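Local coordinates for protein 2-methyl-aconitate isomerase (Shewanella oneidensis, PDB 5K87) that catalyses the cis-trans isomerization of 2-methyl-aconitate, by base-catalysed proton abstraction and rotation about a carbon-carbon bond, in propionate breakdown through the 2-methylcitrate cycle, at residues A[17-22]-A[386-391]; A[29-34]-A[76-81]; A[49-54]-A[62-67]; A[153-158]-A[175-180]; A[167-172]-A[382-387]. The protein carries 1 engineered substitution. All blocks are in the same frame, centred on the assembly; numbering follows the deposited sequence. Where two conformers were deposited one is given.

Interaction 1 (A[17-22]-A[386-391]); sequences TYMRGG and ARVLME
Tyr-18 O takes two backbone N-H groups from the opposing strand, Leu-389 N at 2.8 Å and Met-390 N at 3.2 Å, and this shared acceptor marks a bulge. Tyr-18 N returns a bond to Met-390 O (2.8 Å). Further along, Arg-20 and Arg-387 exchange N-H...O bonds of 3.0 Å between Arg-20 N and Arg-387 O and between Arg-387 N and Arg-20 O. Because the extra residue Leu-389 is bulged, its side chain leans over the strand: CB and CD1 meet the CD2-CE2 side of the Tyr-18 ring, with CD1 3.8 Å from Tyr-18 CE2. On the other face Thr-17 CG2 touches both Val-388 methyls, and Met-19 CE, set by the bend at chi3 (65°), reaches Val-388 CG2 at 4.0 Å. Helix 113-122 packs on this face through Ala-115 and Phe-119. A water links Thr-17 OG1 to Glu-391 OE1. The Arg-20 guanidinium crosses the Arg-387 chain, NH2 lying 3.8 Å from Arg-387 CG; Asp-64 of the second subunit forms salt bridges with both arginines and probably offsets their like charges. Arg-20 NH1 also bonds Gly-22 O just beyond the strand, near substrate-binding Ser-24. The pairing is antiparallel, interrupted by a classic beta bulge, and Met-390 and Glu-391 carry the ladder on into the second subunit.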
# COMPACT_ATOMS: atom_id res chain seq x y z
N THR A 17 9.66 -4.95 -13.45
CA THR A 17 10.44 -4.24 -12.45
C THR A 17 9.50 -3.32 -11.68
O THR A 17 8.75 -2.55 -12.28
CB THR A 17 11.55 -3.41 -13.10
OG1 THR A 17 12.35 -4.25 -13.93
CG2 THR A 17 12.43 -2.79 -12.04
N TYR A 18 9.57 -3.38 -10.36
CA TYR A 18 8.77 -2.54 -9.49
C TYR A 18 9.67 -1.39 -9.04
O TYR A 18 10.76 -1.63 -8.47
CB TYR A 18 8.30 -3.39 -8.32
CG TYR A 18 7.41 -2.75 -7.30
CD1 TYR A 18 6.22 -2.12 -7.65
CD2 TYR A 18 7.73 -2.83 -5.96
CE1 TYR A 18 5.39 -1.58 -6.67
CE2 TYR A 18 6.92 -2.30 -4.99
CZ TYR A 18 5.76 -1.68 -5.35
OH TYR A 18 4.97 -1.17 -4.35
N MET A 19 9.26 -0.15 -9.33
CA MET A 19 10.12 1.01 -9.12
C MET A 19 9.39 2.11 -8.39
O MET A 19 8.16 2.27 -8.55
CB MET A 19 10.61 1.60 -10.45
CG MET A 19 11.33 0.61 -11.33
SD MET A 19 12.05 1.37 -12.79
CE MET A 19 13.28 2.47 -12.08
N ARG A 20 10.13 2.89 -7.61
CA ARG A 20 9.67 4.22 -7.23
C ARG A 20 10.15 5.24 -8.26
O ARG A 20 11.33 5.23 -8.65
CB ARG A 20 10.21 4.62 -5.85
CG ARG A 20 9.80 6.04 -5.48
CD ARG A 20 10.45 6.57 -4.20
NE ARG A 20 11.91 6.69 -4.29
CZ ARG A 20 12.55 7.63 -4.98
NH1 ARG A 20 11.88 8.55 -5.66
NH2 ARG A 20 13.88 7.63 -5.00
N GLY A 21 9.24 6.10 -8.72
CA GLY A 21 9.61 7.28 -9.49
C GLY A 21 8.97 8.47 -8.81
O GLY A 21 7.76 8.48 -8.62
N GLY A 22 9.77 9.46 -8.42
CA GLY A 22 9.24 10.57 -7.66
C GLY A 22 8.51 10.06 -6.43
O GLY A 22 9.02 9.20 -5.70
N ALA A 386 14.58 8.29 -8.85
CA ALA A 386 13.96 6.99 -9.05
C ALA A 386 14.85 5.89 -8.55
O ALA A 386 16.07 6.04 -8.49
CB ALA A 386 13.68 6.77 -10.52
N ARG A 387 14.26 4.75 -8.22
CA ARG A 387 15.05 3.58 -7.90
C ARG A 387 14.23 2.31 -8.07
O ARG A 387 13.01 2.30 -7.88
CB ARG A 387 15.64 3.65 -6.49
CG ARG A 387 14.63 3.89 -5.40
CD ARG A 387 15.26 3.95 -4.00
NE ARG A 387 15.67 2.62 -3.55
CZ ARG A 387 15.03 1.85 -2.66
NH1 ARG A 387 15.54 0.67 -2.42
NH2 ARG A 387 13.93 2.24 -2.02
N VAL A 388 14.93 1.24 -8.42
CA VAL A 388 14.35 -0.07 -8.43
C VAL A 388 14.13 -0.57 -7.01
O VAL A 388 15.05 -0.52 -6.16
CB VAL A 388 15.26 -1.04 -9.18
CG1 VAL A 388 14.76 -2.48 -9.04
CG2 VAL A 388 15.37 -0.63 -10.63
N LEU A 389 12.91 -1.05 -6.75
CA LEU A 389 12.55 -1.68 -5.49
C LEU A 389 12.66 -3.20 -5.56
O LEU A 389 13.17 -3.84 -4.64
CB LEU A 389 11.12 -1.27 -5.10
CG LEU A 389 10.86 0.24 -5.06
CD1 LEU A 389 9.40 0.52 -4.73
CD2 LEU A 389 11.77 0.92 -4.06
N MET A 390 12.16 -3.78 -6.64
CA MET A 390 12.22 -5.22 -6.84
C MET A 390 12.23 -5.49 -8.33
O MET A 390 11.58 -4.79 -9.10
CB MET A 390 11.03 -5.94 -6.18
CG MET A 390 11.17 -7.46 -6.15
SD MET A 390 9.94 -8.25 -5.10
CE MET A 390 10.60 -9.91 -5.07
N GLU A 391 12.99 -6.51 -8.74
CA GLU A 391 13.10 -6.86 -10.15
C GLU A 391 12.98 -8.38 -10.27
O GLU A 391 13.47 -9.12 -9.40
CB GLU A 391 14.43 -6.36 -10.71
CG GLU A 391 14.64 -6.50 -12.22
CD GLU A 391 16.02 -6.02 -12.67
OE1 GLU A 391 16.11 -5.37 -13.73
OE2 GLU A 391 17.01 -6.29 -11.96
O HOH W 1 14.78 -2.97 -14.60

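Interaction 2 (A[29-34]-A[76-81]); sequences FRLQDL and TVILSH
Ile-78 holds CG2 anti to its backbone N and CG1 beside it (chi1 -63°), which spreads the two branches toward different leucines of 29-34. Leu-31 has CG anti to its own N (chi1 177°); its CD1 lies 4.1 Å from Ile-78 CG2, while CB and CD2 rest on Ser-80 CB. Leu-34, just beyond the 3-10 turn 31-33, reaches in with CD1, 3.8 Å from Ile-78 CD1. An alanine in place of Ile-78 would probably leave the methyl tips of Leu-31 and Leu-34 without their shared partner and open a gap beneath the turn. The backbones are joined by three bonds: Phe-29 N to Val-77 O (2.9 Å), Leu-79 N to Phe-29 O (2.9 Å) and Leu-31 N to Leu-79 O (2.8 Å). Val-77 O also lies at the edge of the Phe-29 ring, 3.6 Å from CD2. Away from strand 75-81, Arg-30 grips Asp-33 side-on, NE to OD2 and NH2 to OD1, and the Gln-32 amide carbon sits over the centre of the guanidinium; this likely stiffens the turn. Helix 43-53 covers the Phe-29 and Ile-78 face through Leu-49 and Arg-45, and helix 113-122 covers the Leu-79 face through Val-116 and Phe-119. The pattern is that of a parallel strand pair, 24-30 beside 75-81, with a helix on each face and a 3-10 turn following strand 24-30.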
# COMPACT_ATOMS: atom_id res chain seq x y z
N PHE A 29 7.04 -2.74 -17.38
CA PHE A 29 7.23 -3.84 -18.31
C PHE A 29 7.85 -3.35 -19.60
O PHE A 29 7.48 -2.28 -20.12
CB PHE A 29 5.88 -4.45 -18.72
CG PHE A 29 5.03 -4.93 -17.58
CD1 PHE A 29 5.12 -6.24 -17.14
CD2 PHE A 29 4.13 -4.08 -16.96
CE1 PHE A 29 4.32 -6.69 -16.10
CE2 PHE A 29 3.34 -4.53 -15.92
CZ PHE A 29 3.43 -5.83 -15.50
N ARG A 30 8.76 -4.14 -20.15
CA ARG A 30 9.14 -4.00 -21.55
C ARG A 30 8.04 -4.65 -22.36
O ARG A 30 7.59 -5.75 -22.02
CB ARG A 30 10.40 -4.80 -21.87
CG ARG A 30 11.72 -4.23 -21.43
CD ARG A 30 12.86 -4.88 -22.23
NE ARG A 30 12.78 -6.34 -22.18
CZ ARG A 30 13.66 -7.18 -22.73
NH1 ARG A 30 14.72 -6.70 -23.37
NH2 ARG A 30 13.49 -8.49 -22.62
N LEU A 31 7.64 -4.00 -23.44
CA LEU A 31 6.59 -4.53 -24.31
C LEU A 31 6.85 -5.98 -24.71
O LEU A 31 5.95 -6.82 -24.63
CB LEU A 31 6.46 -3.65 -25.55
CG LEU A 31 5.46 -4.10 -26.60
CD1 LEU A 31 4.04 -4.05 -26.05
CD2 LEU A 31 5.58 -3.23 -27.84
N GLN A 32 8.07 -6.27 -25.12
CA GLN A 32 8.40 -7.61 -25.61
C GLN A 32 8.33 -8.71 -24.53
O GLN A 32 8.31 -9.90 -24.86
CB GLN A 32 9.77 -7.63 -26.29
CG GLN A 32 10.93 -7.50 -25.33
CD GLN A 32 12.24 -7.18 -26.02
OE1 GLN A 32 12.97 -8.08 -26.43
NE2 GLN A 32 12.54 -5.89 -26.16
N ASP A 33 8.31 -8.32 -23.27
CA ASP A 33 8.20 -9.28 -22.18
C ASP A 33 6.75 -9.68 -21.88
O ASP A 33 6.50 -10.65 -21.17
CB ASP A 33 8.85 -8.73 -20.91
CG ASP A 33 10.36 -8.61 -21.03
OD1 ASP A 33 10.96 -9.40 -21.79
OD2 ASP A 33 10.95 -7.73 -20.37
N LEU A 34 5.80 -8.93 -22.42
CA LEU A 34 4.39 -9.22 -22.17
C LEU A 34 3.94 -10.44 -22.97
O LEU A 34 4.49 -10.71 -24.04
CB LEU A 34 3.53 -8.02 -22.57
CG LEU A 34 3.75 -6.74 -21.77
CD1 LEU A 34 2.95 -5.59 -22.36
CD2 LEU A 34 3.39 -6.97 -20.30
N THR A 76 0.85 1.28 -13.66
CA THR A 76 1.60 0.41 -14.55
C THR A 76 2.19 1.19 -15.71
O THR A 76 1.65 2.23 -16.11
CB THR A 76 0.71 -0.72 -15.10
OG1 THR A 76 -0.39 -0.16 -15.84
CG2 THR A 76 0.19 -1.60 -13.95
N VAL A 77 3.30 0.68 -16.23
CA VAL A 77 4.03 1.35 -17.30
C VAL A 77 4.49 0.30 -18.30
O VAL A 77 5.03 -0.75 -17.91
CB VAL A 77 5.26 2.09 -16.73
CG1 VAL A 77 6.14 2.63 -17.85
CG2 VAL A 77 4.85 3.20 -15.78
N ILE A 78 4.28 0.58 -19.59
CA ILE A 78 4.80 -0.27 -20.65
C ILE A 78 5.72 0.56 -21.54
O ILE A 78 5.32 1.60 -22.05
CB ILE A 78 3.67 -0.88 -21.50
CG1 ILE A 78 2.79 -1.79 -20.63
CG2 ILE A 78 4.23 -1.66 -22.69
CD1 ILE A 78 1.51 -2.21 -21.31
N LEU A 79 6.96 0.09 -21.68
CA LEU A 79 7.96 0.80 -22.47
C LEU A 79 8.40 -0.05 -23.66
O LEU A 79 8.44 -1.28 -23.57
CB LEU A 79 9.18 1.12 -21.61
CG LEU A 79 8.85 1.94 -20.35
CD1 LEU A 79 10.09 2.29 -19.54
CD2 LEU A 79 8.10 3.20 -20.70
N SER A 80 8.75 0.62 -24.75
CA SER A 80 9.19 -0.05 -25.97
C SER A 80 10.12 0.87 -26.74
O SER A 80 10.19 2.07 -26.47
CB SER A 80 7.98 -0.38 -26.83
OG SER A 80 7.22 0.79 -27.09
N HIS A 81 10.84 0.30 -27.70
CA HIS A 81 11.62 1.10 -28.65
C HIS A 81 10.71 2.05 -29.39
O HIS A 81 9.60 1.70 -29.77
CB HIS A 81 12.27 0.20 -29.71
CG HIS A 81 13.31 -0.72 -29.17
ND1 HIS A 81 14.56 -0.29 -28.77
CD2 HIS A 81 13.30 -2.06 -28.99
CE1 HIS A 81 15.27 -1.32 -28.36
NE2 HIS A 81 14.53 -2.41 -28.48

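Interaction 3 (A[49-54]-A[62-67]); sequences LLRVIG and QIDGMG
Gln-62 lies alongside Ile-53, both side chains pointing the same way, with the amide NE2 3.3 Å from Ile-53 CG2. Its amide is held by Ala-69, Ser-55 and the substrate-binding Ser-74, to whose OG NE2 donates. An alanine in place of Gln-62 would probably leave Ala-69 N and the Ser-74 hydroxyl without this partner and uncover the CG2 methyl of Ile-53. Two backbone bonds tie the loop to the last helical carbonyls: Met-66 N to Val-52 O (2.8 Å) and Gly-67 N to Ile-53 O (2.9 Å). Gly-54, at positive phi (104°), is the C-prime residue of the Schellman motif that ends the helix, and Gly-65 packs against it, CA to CA 3.8 Å; a beta carbon on either would run into the opposing backbone. Met-66 CG touches Val-52 CG1 at 4.0 Å. Arg-51 is bent at chi2 (61°), which sets CD, and the chain beyond reaches the loop with NH1 3.0 Å from Asp-64 O. Arg-51 NH2 makes a long salt bridge of 3.6 Å to Asp-64 OD2; OD1 forms salt bridges with Arg-20 and Arg-387 of the second subunit, whose Lys-25 NZ bonds Gln-62 O and Gly-65 O. The helix end rests on strand 24-30 through Val-27, on strand 75-81 through Thr-76 and on strand 393-396 through Val-394.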
# COMPACT_ATOMS: atom_id res chain seq x y z
N LEU A 49 -2.83 -6.42 -16.48
CA LEU A 49 -2.39 -5.35 -15.59
C LEU A 49 -3.27 -5.25 -14.36
O LEU A 49 -2.79 -5.03 -13.25
CB LEU A 49 -2.34 -4.02 -16.34
CG LEU A 49 -1.34 -3.99 -17.49
CD1 LEU A 49 -1.39 -2.68 -18.23
CD2 LEU A 49 0.05 -4.23 -16.97
N LEU A 50 -4.58 -5.40 -14.54
CA LEU A 50 -5.49 -5.43 -13.41
C LEU A 50 -5.10 -6.52 -12.41
O LEU A 50 -5.03 -6.27 -11.20
CB LEU A 50 -6.93 -5.64 -13.89
CG LEU A 50 -7.62 -4.41 -14.48
CD1 LEU A 50 -8.80 -4.84 -15.35
CD2 LEU A 50 -8.09 -3.47 -13.39
N ARG A 51 -4.82 -7.71 -12.91
CA ARG A 51 -4.51 -8.82 -12.02
C ARG A 51 -3.15 -8.65 -11.36
O ARG A 51 -2.98 -9.01 -10.20
CB ARG A 51 -4.58 -10.13 -12.79
CG ARG A 51 -4.65 -11.35 -11.90
CD ARG A 51 -5.90 -11.33 -11.03
NE ARG A 51 -5.83 -12.39 -10.03
CZ ARG A 51 -5.16 -12.28 -8.89
NH1 ARG A 51 -4.54 -11.14 -8.59
NH2 ARG A 51 -5.14 -13.29 -8.04
N VAL A 52 -2.18 -8.09 -12.09
CA VAL A 52 -0.87 -7.83 -11.48
C VAL A 52 -1.03 -6.89 -10.28
O VAL A 52 -0.44 -7.10 -9.22
CB VAL A 52 0.12 -7.24 -12.49
CG1 VAL A 52 1.37 -6.70 -11.78
CG2 VAL A 52 0.50 -8.28 -13.54
N ILE A 53 -1.83 -5.84 -10.46
CA ILE A 53 -2.01 -4.82 -9.43
C ILE A 53 -2.94 -5.27 -8.29
O ILE A 53 -2.79 -4.81 -7.16
CB ILE A 53 -2.49 -3.51 -10.11
CG1 ILE A 53 -1.35 -2.88 -10.91
CG2 ILE A 53 -3.09 -2.54 -9.11
CD1 ILE A 53 -0.21 -2.33 -10.04
N GLY A 54 -3.88 -6.16 -8.59
CA GLY A 54 -4.80 -6.68 -7.58
C GLY A 54 -6.19 -6.08 -7.66
O GLY A 54 -6.91 -6.03 -6.66
N GLN A 62 -5.98 -3.95 -2.16
CA GLN A 62 -5.00 -4.55 -3.10
C GLN A 62 -4.01 -5.50 -2.41
O GLN A 62 -2.81 -5.52 -2.71
CB GLN A 62 -4.31 -3.48 -3.97
CG GLN A 62 -5.32 -2.80 -4.91
CD GLN A 62 -4.74 -1.68 -5.74
OE1 GLN A 62 -3.83 -0.97 -5.32
NE2 GLN A 62 -5.28 -1.49 -6.94
N ILE A 63 -4.53 -6.31 -1.49
CA ILE A 63 -3.73 -7.30 -0.78
C ILE A 63 -3.39 -8.49 -1.68
O ILE A 63 -2.50 -9.29 -1.39
CB ILE A 63 -4.47 -7.74 0.50
CG1 ILE A 63 -4.52 -6.59 1.50
CG2 ILE A 63 -3.81 -8.94 1.17
CD1 ILE A 63 -3.29 -6.48 2.30
N ASP A 64 -4.10 -8.61 -2.80
CA ASP A 64 -3.87 -9.72 -3.71
C ASP A 64 -3.22 -9.26 -5.01
O ASP A 64 -3.48 -9.80 -6.07
CB ASP A 64 -5.18 -10.45 -3.98
CG ASP A 64 -4.99 -11.91 -4.33
OD1 ASP A 64 -3.86 -12.44 -4.27
OD2 ASP A 64 -6.05 -12.53 -4.61
N GLY A 65 -2.34 -8.26 -4.91
CA GLY A 65 -1.53 -7.84 -6.04
C GLY A 65 -0.46 -6.86 -5.63
O GLY A 65 -0.20 -6.65 -4.44
N MET A 66 0.15 -6.23 -6.63
CA MET A 66 1.27 -5.33 -6.39
C MET A 66 0.86 -3.92 -5.99
O MET A 66 1.71 -3.13 -5.59
CB MET A 66 2.12 -5.22 -7.65
CG MET A 66 2.77 -6.52 -8.06
SD MET A 66 3.88 -7.22 -6.84
CE MET A 66 5.14 -5.95 -6.71
N GLY A 67 -0.42 -3.58 -6.12
CA GLY A 67 -0.85 -2.23 -5.82
C GLY A 67 -0.82 -1.93 -4.33
O GLY A 67 -0.82 -2.84 -3.50

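Interaction 4 (A[153-158]-A[175-180]); sequences HVPITD and PAAEVQ
His-153 and Gln-180 meet at the partly buried end of the antiparallel pairing of 148-157 with 179-184, where strand 179-184 begins and strand 148-157 runs on; here the two chains diverge, and a water and apolar side chains take over from direct bonds. The one direct hydrogen bond runs from His-153 N to Gln-180 O, 2.9 Å long and almost straight (177° at the hydrogen). The imidazole leans across the same carbonyl, with CD2 3.5 Å from Gln-180 O. Both ring nitrogens have partners outside, ND1 with Thr-138 and NE2 with Glu-182, which would fix the rotation of the ring. In the other half of the same pair a water stands in for a direct bond: it donates to His-153 O (2.7 Å) and accepts from Gln-180 N (2.9 Å), with a further, long bond to Glu-178 O. Val-179 spreads its methyls over this step. CG1, anti to the backbone N (chi1 179°), comes 3.6 Å from His-153 O, and CG2 lies 4.1 Å from Pro-155 CD, the two side chains crossing at about a right angle. Pro-155 CG then reaches Ala-177 CB at 3.9 Å. Glu-178 OE2 bonds Ser-383 OG of strand 374-391. Helix 113-122 lies beneath, with Ile-121 on Val-154 and Ala-114 on Val-179. Since Pro-155 has no N-H to give, backbone pairing cannot continue there from its nitrogen, and the join rests on one direct bond, a bridging water and proline, valine and alanine carbons.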
# COMPACT_ATOMS: atom_id res chain seq x y z
N HIS A 153 17.13 13.35 -17.79
CA HIS A 153 18.59 13.37 -17.73
C HIS A 153 19.03 12.41 -16.64
O HIS A 153 19.03 12.76 -15.46
CB HIS A 153 19.11 14.79 -17.46
CG HIS A 153 18.67 15.79 -18.48
ND1 HIS A 153 19.25 15.89 -19.73
CD2 HIS A 153 17.70 16.73 -18.44
CE1 HIS A 153 18.66 16.85 -20.41
NE2 HIS A 153 17.71 17.38 -19.65
N VAL A 154 19.38 11.20 -17.04
CA VAL A 154 19.66 10.14 -16.08
C VAL A 154 21.16 9.99 -15.88
O VAL A 154 21.90 9.80 -16.84
CB VAL A 154 19.07 8.80 -16.55
CG1 VAL A 154 19.31 7.71 -15.52
CG2 VAL A 154 17.58 8.96 -16.86
N PRO A 155 21.62 10.07 -14.62
CA PRO A 155 23.06 9.92 -14.38
C PRO A 155 23.52 8.48 -14.57
O PRO A 155 22.80 7.52 -14.24
CB PRO A 155 23.21 10.35 -12.92
CG PRO A 155 21.87 10.05 -12.30
CD PRO A 155 20.86 10.32 -13.38
N ILE A 156 24.73 8.34 -15.10
CA ILE A 156 25.33 7.05 -15.43
C ILE A 156 26.68 6.89 -14.72
O ILE A 156 27.50 7.82 -14.72
CB ILE A 156 25.60 6.93 -16.94
CG1 ILE A 156 24.31 7.18 -17.75
CG2 ILE A 156 26.21 5.58 -17.28
CD1 ILE A 156 23.22 6.13 -17.56
N THR A 157 26.90 5.73 -14.12
CA THR A 157 28.19 5.38 -13.53
C THR A 157 28.55 3.97 -13.97
O THR A 157 27.75 3.05 -13.81
CB THR A 157 28.14 5.44 -12.00
OG1 THR A 157 27.90 6.79 -11.58
CG2 THR A 157 29.45 4.94 -11.39
N ASP A 158 29.74 3.80 -14.54
CA ASP A 158 30.22 2.48 -14.97
C ASP A 158 29.22 1.80 -15.90
O ASP A 158 28.96 0.60 -15.78
CB ASP A 158 30.54 1.58 -13.76
CG ASP A 158 31.67 2.13 -12.91
OD1 ASP A 158 32.59 2.75 -13.48
OD2 ASP A 158 31.63 1.95 -11.67
N PRO A 175 17.07 9.78 0.35
CA PRO A 175 17.70 10.47 -0.78
C PRO A 175 18.09 9.50 -1.89
O PRO A 175 18.25 8.30 -1.65
CB PRO A 175 18.95 11.09 -0.15
CG PRO A 175 19.27 10.19 0.99
CD PRO A 175 17.94 9.73 1.54
N ALA A 176 18.24 10.02 -3.10
CA ALA A 176 18.67 9.22 -4.25
C ALA A 176 19.32 10.17 -5.26
O ALA A 176 19.45 11.36 -4.99
CB ALA A 176 17.49 8.49 -4.87
N ALA A 177 19.73 9.66 -6.41
CA ALA A 177 20.32 10.52 -7.43
C ALA A 177 19.28 11.45 -8.03
O ALA A 177 18.16 11.03 -8.34
CB ALA A 177 20.98 9.70 -8.51
N GLU A 178 19.64 12.71 -8.23
CA GLU A 178 18.75 13.66 -8.91
C GLU A 178 18.57 13.30 -10.38
O GLU A 178 19.55 13.09 -11.10
CB GLU A 178 19.32 15.07 -8.81
CG GLU A 178 18.41 16.14 -9.39
CD GLU A 178 18.98 17.55 -9.29
OE1 GLU A 178 20.12 17.72 -8.80
OE2 GLU A 178 18.28 18.49 -9.72
N VAL A 179 17.32 13.28 -10.83
CA VAL A 179 17.01 13.10 -12.24
C VAL A 179 16.19 14.29 -12.69
O VAL A 179 15.02 14.45 -12.32
CB VAL A 179 16.22 11.80 -12.48
CG1 VAL A 179 15.91 11.66 -13.96
CG2 VAL A 179 17.03 10.61 -11.98
N GLN A 180 16.80 15.16 -13.49
CA GLN A 180 16.10 16.31 -14.02
C GLN A 180 15.22 15.90 -15.20
O GLN A 180 15.65 15.17 -16.10
CB GLN A 180 17.11 17.40 -14.40
CG GLN A 180 17.95 17.82 -13.20
CD GLN A 180 18.98 18.87 -13.51
OE1 GLN A 180 19.31 19.11 -14.67
NE2 GLN A 180 19.51 19.51 -12.47
O HOH W 2 19.67 14.89 -13.85

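Interaction 5 (A[167-172]-A[382-387]); sequences FELDGV and MSRSAR
Leu-169 lies on strand 374-391 with its whole side chain. CB lies 4.1 Å from Arg-384 NH1. CG, anti to the carbonyl carbon (chi1 -42°), is 3.9 Å from Ser-385 OG. From there the branches part: CD2 settles on the strand backbone, 3.7 Å from Arg-384 CA, while CD1 stands over the centre of the Arg-384 guanidinium, 3.8 Å above its plane, and also touches Ser-385 OG. Bends at chi2 and chi3 fold the arginine chain back so that NE reaches Ser-383 O (2.9 Å). That oxygen and a water bound to NH1 lie in the guanidinium plane and would fix its rotation; the water in turn donates to Asp-170 O. NH2 bonds Asn-111, a substrate-binding residue, and Arg-384 probably helps to position that asparagine from the second shell, with the bound malonate about 7 Å from its side chain. The loop that carries Leu-169 turns back on itself in a type II beta turn, Leu-169 to Val-172, with Gly-171 at the positive phi such a turn favours, and it lies across the strand with no direct hydrogen bond between the two segments. Earlier in the loop, Phe-167 places its ring tip on Ser-383, CZ 3.7 Å from Ser-383 CB, and CD2 near Arg-384 O. The serine hydroxyls face other partners: Ser-383 OG bonds Glu-178, and Ser-385 OG bonds Arg-20 and a second water, which donates to Phe-167 O (2.8 Å). On its outer side the turn meets the second subunit, where Tyr-59 of that chain bonds Gly-171 N.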
# COMPACT_ATOMS: atom_id res chain seq x y z
N PHE A 167 20.19 13.51 -3.26
CA PHE A 167 19.12 14.43 -3.62
C PHE A 167 17.81 14.06 -2.93
O PHE A 167 17.37 12.91 -3.01
CB PHE A 167 18.90 14.47 -5.13
CG PHE A 167 17.98 15.55 -5.57
CD1 PHE A 167 18.38 16.88 -5.54
CD2 PHE A 167 16.70 15.26 -6.01
CE1 PHE A 167 17.53 17.89 -5.94
CE2 PHE A 167 15.85 16.28 -6.43
CZ PHE A 167 16.27 17.59 -6.38
N GLU A 168 17.21 15.03 -2.25
CA GLU A 168 15.99 14.78 -1.50
C GLU A 168 14.78 15.44 -2.17
O GLU A 168 14.88 16.55 -2.70
CB GLU A 168 16.13 15.25 -0.05
CG GLU A 168 17.40 14.75 0.62
CD GLU A 168 17.20 14.39 2.08
OE1 GLU A 168 18.17 13.92 2.71
OE2 GLU A 168 16.08 14.57 2.60
N LEU A 169 13.65 14.73 -2.16
CA LEU A 169 12.37 15.24 -2.63
C LEU A 169 11.42 15.17 -1.46
O LEU A 169 11.38 14.14 -0.78
CB LEU A 169 11.77 14.34 -3.72
CG LEU A 169 12.47 13.66 -4.90
CD1 LEU A 169 11.46 12.92 -5.75
CD2 LEU A 169 13.16 14.68 -5.73
N ASP A 170 10.63 16.21 -1.24
CA ASP A 170 9.59 16.15 -0.22
C ASP A 170 8.53 15.14 -0.66
O ASP A 170 8.00 15.21 -1.77
CB ASP A 170 8.98 17.53 0.03
CG ASP A 170 9.90 18.45 0.82
OD1 ASP A 170 10.92 17.97 1.35
OD2 ASP A 170 9.59 19.66 0.92
N GLY A 171 8.26 14.19 0.23
CA GLY A 171 7.39 13.07 -0.10
C GLY A 171 8.16 11.79 -0.39
O GLY A 171 7.54 10.74 -0.54
N VAL A 172 9.48 11.89 -0.51
CA VAL A 172 10.31 10.70 -0.69
C VAL A 172 11.20 10.56 0.51
O VAL A 172 12.02 11.44 0.84
CB VAL A 172 11.15 10.73 -1.97
CG1 VAL A 172 12.07 9.51 -2.03
CG2 VAL A 172 10.23 10.76 -3.18
N MET A 382 11.42 20.07 -13.82
CA MET A 382 11.48 19.81 -12.39
C MET A 382 12.49 18.69 -12.18
O MET A 382 12.89 18.02 -13.12
CB MET A 382 10.10 19.40 -11.86
CG MET A 382 9.63 18.06 -12.38
SD MET A 382 7.96 17.58 -11.88
CE MET A 382 7.00 18.68 -12.91
N SER A 383 12.89 18.49 -10.93
CA SER A 383 13.76 17.38 -10.59
C SER A 383 13.00 16.34 -9.79
O SER A 383 12.19 16.67 -8.92
CB SER A 383 14.96 17.87 -9.79
OG SER A 383 15.80 18.65 -10.63
N ARG A 384 13.27 15.08 -10.11
CA ARG A 384 12.72 13.96 -9.36
C ARG A 384 13.89 13.01 -9.06
O ARG A 384 15.05 13.43 -9.06
CB ARG A 384 11.60 13.30 -10.18
CG ARG A 384 10.42 14.24 -10.54
CD ARG A 384 9.36 14.34 -9.44
NE ARG A 384 9.72 15.24 -8.35
CZ ARG A 384 8.96 15.44 -7.28
NH1 ARG A 384 9.33 16.29 -6.34
NH2 ARG A 384 7.82 14.76 -7.13
N SER A 385 13.58 11.75 -8.76
CA SER A 385 14.58 10.70 -8.55
C SER A 385 13.84 9.40 -8.76
O SER A 385 12.60 9.40 -8.84
CB SER A 385 15.17 10.77 -7.14
OG SER A 385 14.22 10.43 -6.14
N ALA A 386 14.58 8.29 -8.85
CA ALA A 386 13.96 6.99 -9.05
C ALA A 386 14.85 5.89 -8.55
O ALA A 386 16.07 6.04 -8.49
CB ALA A 386 13.68 6.77 -10.52
N ARG A 387 14.26 4.75 -8.22
CA ARG A 387 15.05 3.58 -7.90
C ARG A 387 14.23 2.31 -8.07
O ARG A 387 13.01 2.30 -7.88
CB ARG A 387 15.64 3.65 -6.49
CG ARG A 387 14.63 3.89 -5.40
CD ARG A 387 15.26 3.95 -4.00
NE ARG A 387 15.67 2.62 -3.55
CZ ARG A 387 15.03 1.85 -2.66
NH1 ARG A 387 15.54 0.67 -2.42
NH2 ARG A 387 13.93 2.24 -2.02
O HOH W 3 14.97 11.59 -3.76
O HOH W 4 7.74 16.85 -4.00

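How the interactions relate
Interactions 1, 2, 3 and 5 are buried; interaction 4 is partly so. Interactions 1 and 5 share Ala-386 and Arg-387 on strand 374-391: one pairs it by backbone bonds, the other lays a loop on it through side chains and waters. Interaction 4 joins interaction 5 where Glu-178 OE2 meets Ser-383 OG at 2.6 Å. The helix of interaction 3 packs on the strands of interaction 2, Leu-49 against Phe-29. Parallel bonding in interaction 2 contrasts with antiparallel bonding in interaction 1. Interactions 1, 3 and 5 also touch the second subunit, Asp-64 of one subunit meeting Arg-20 and Arg-387 of the other.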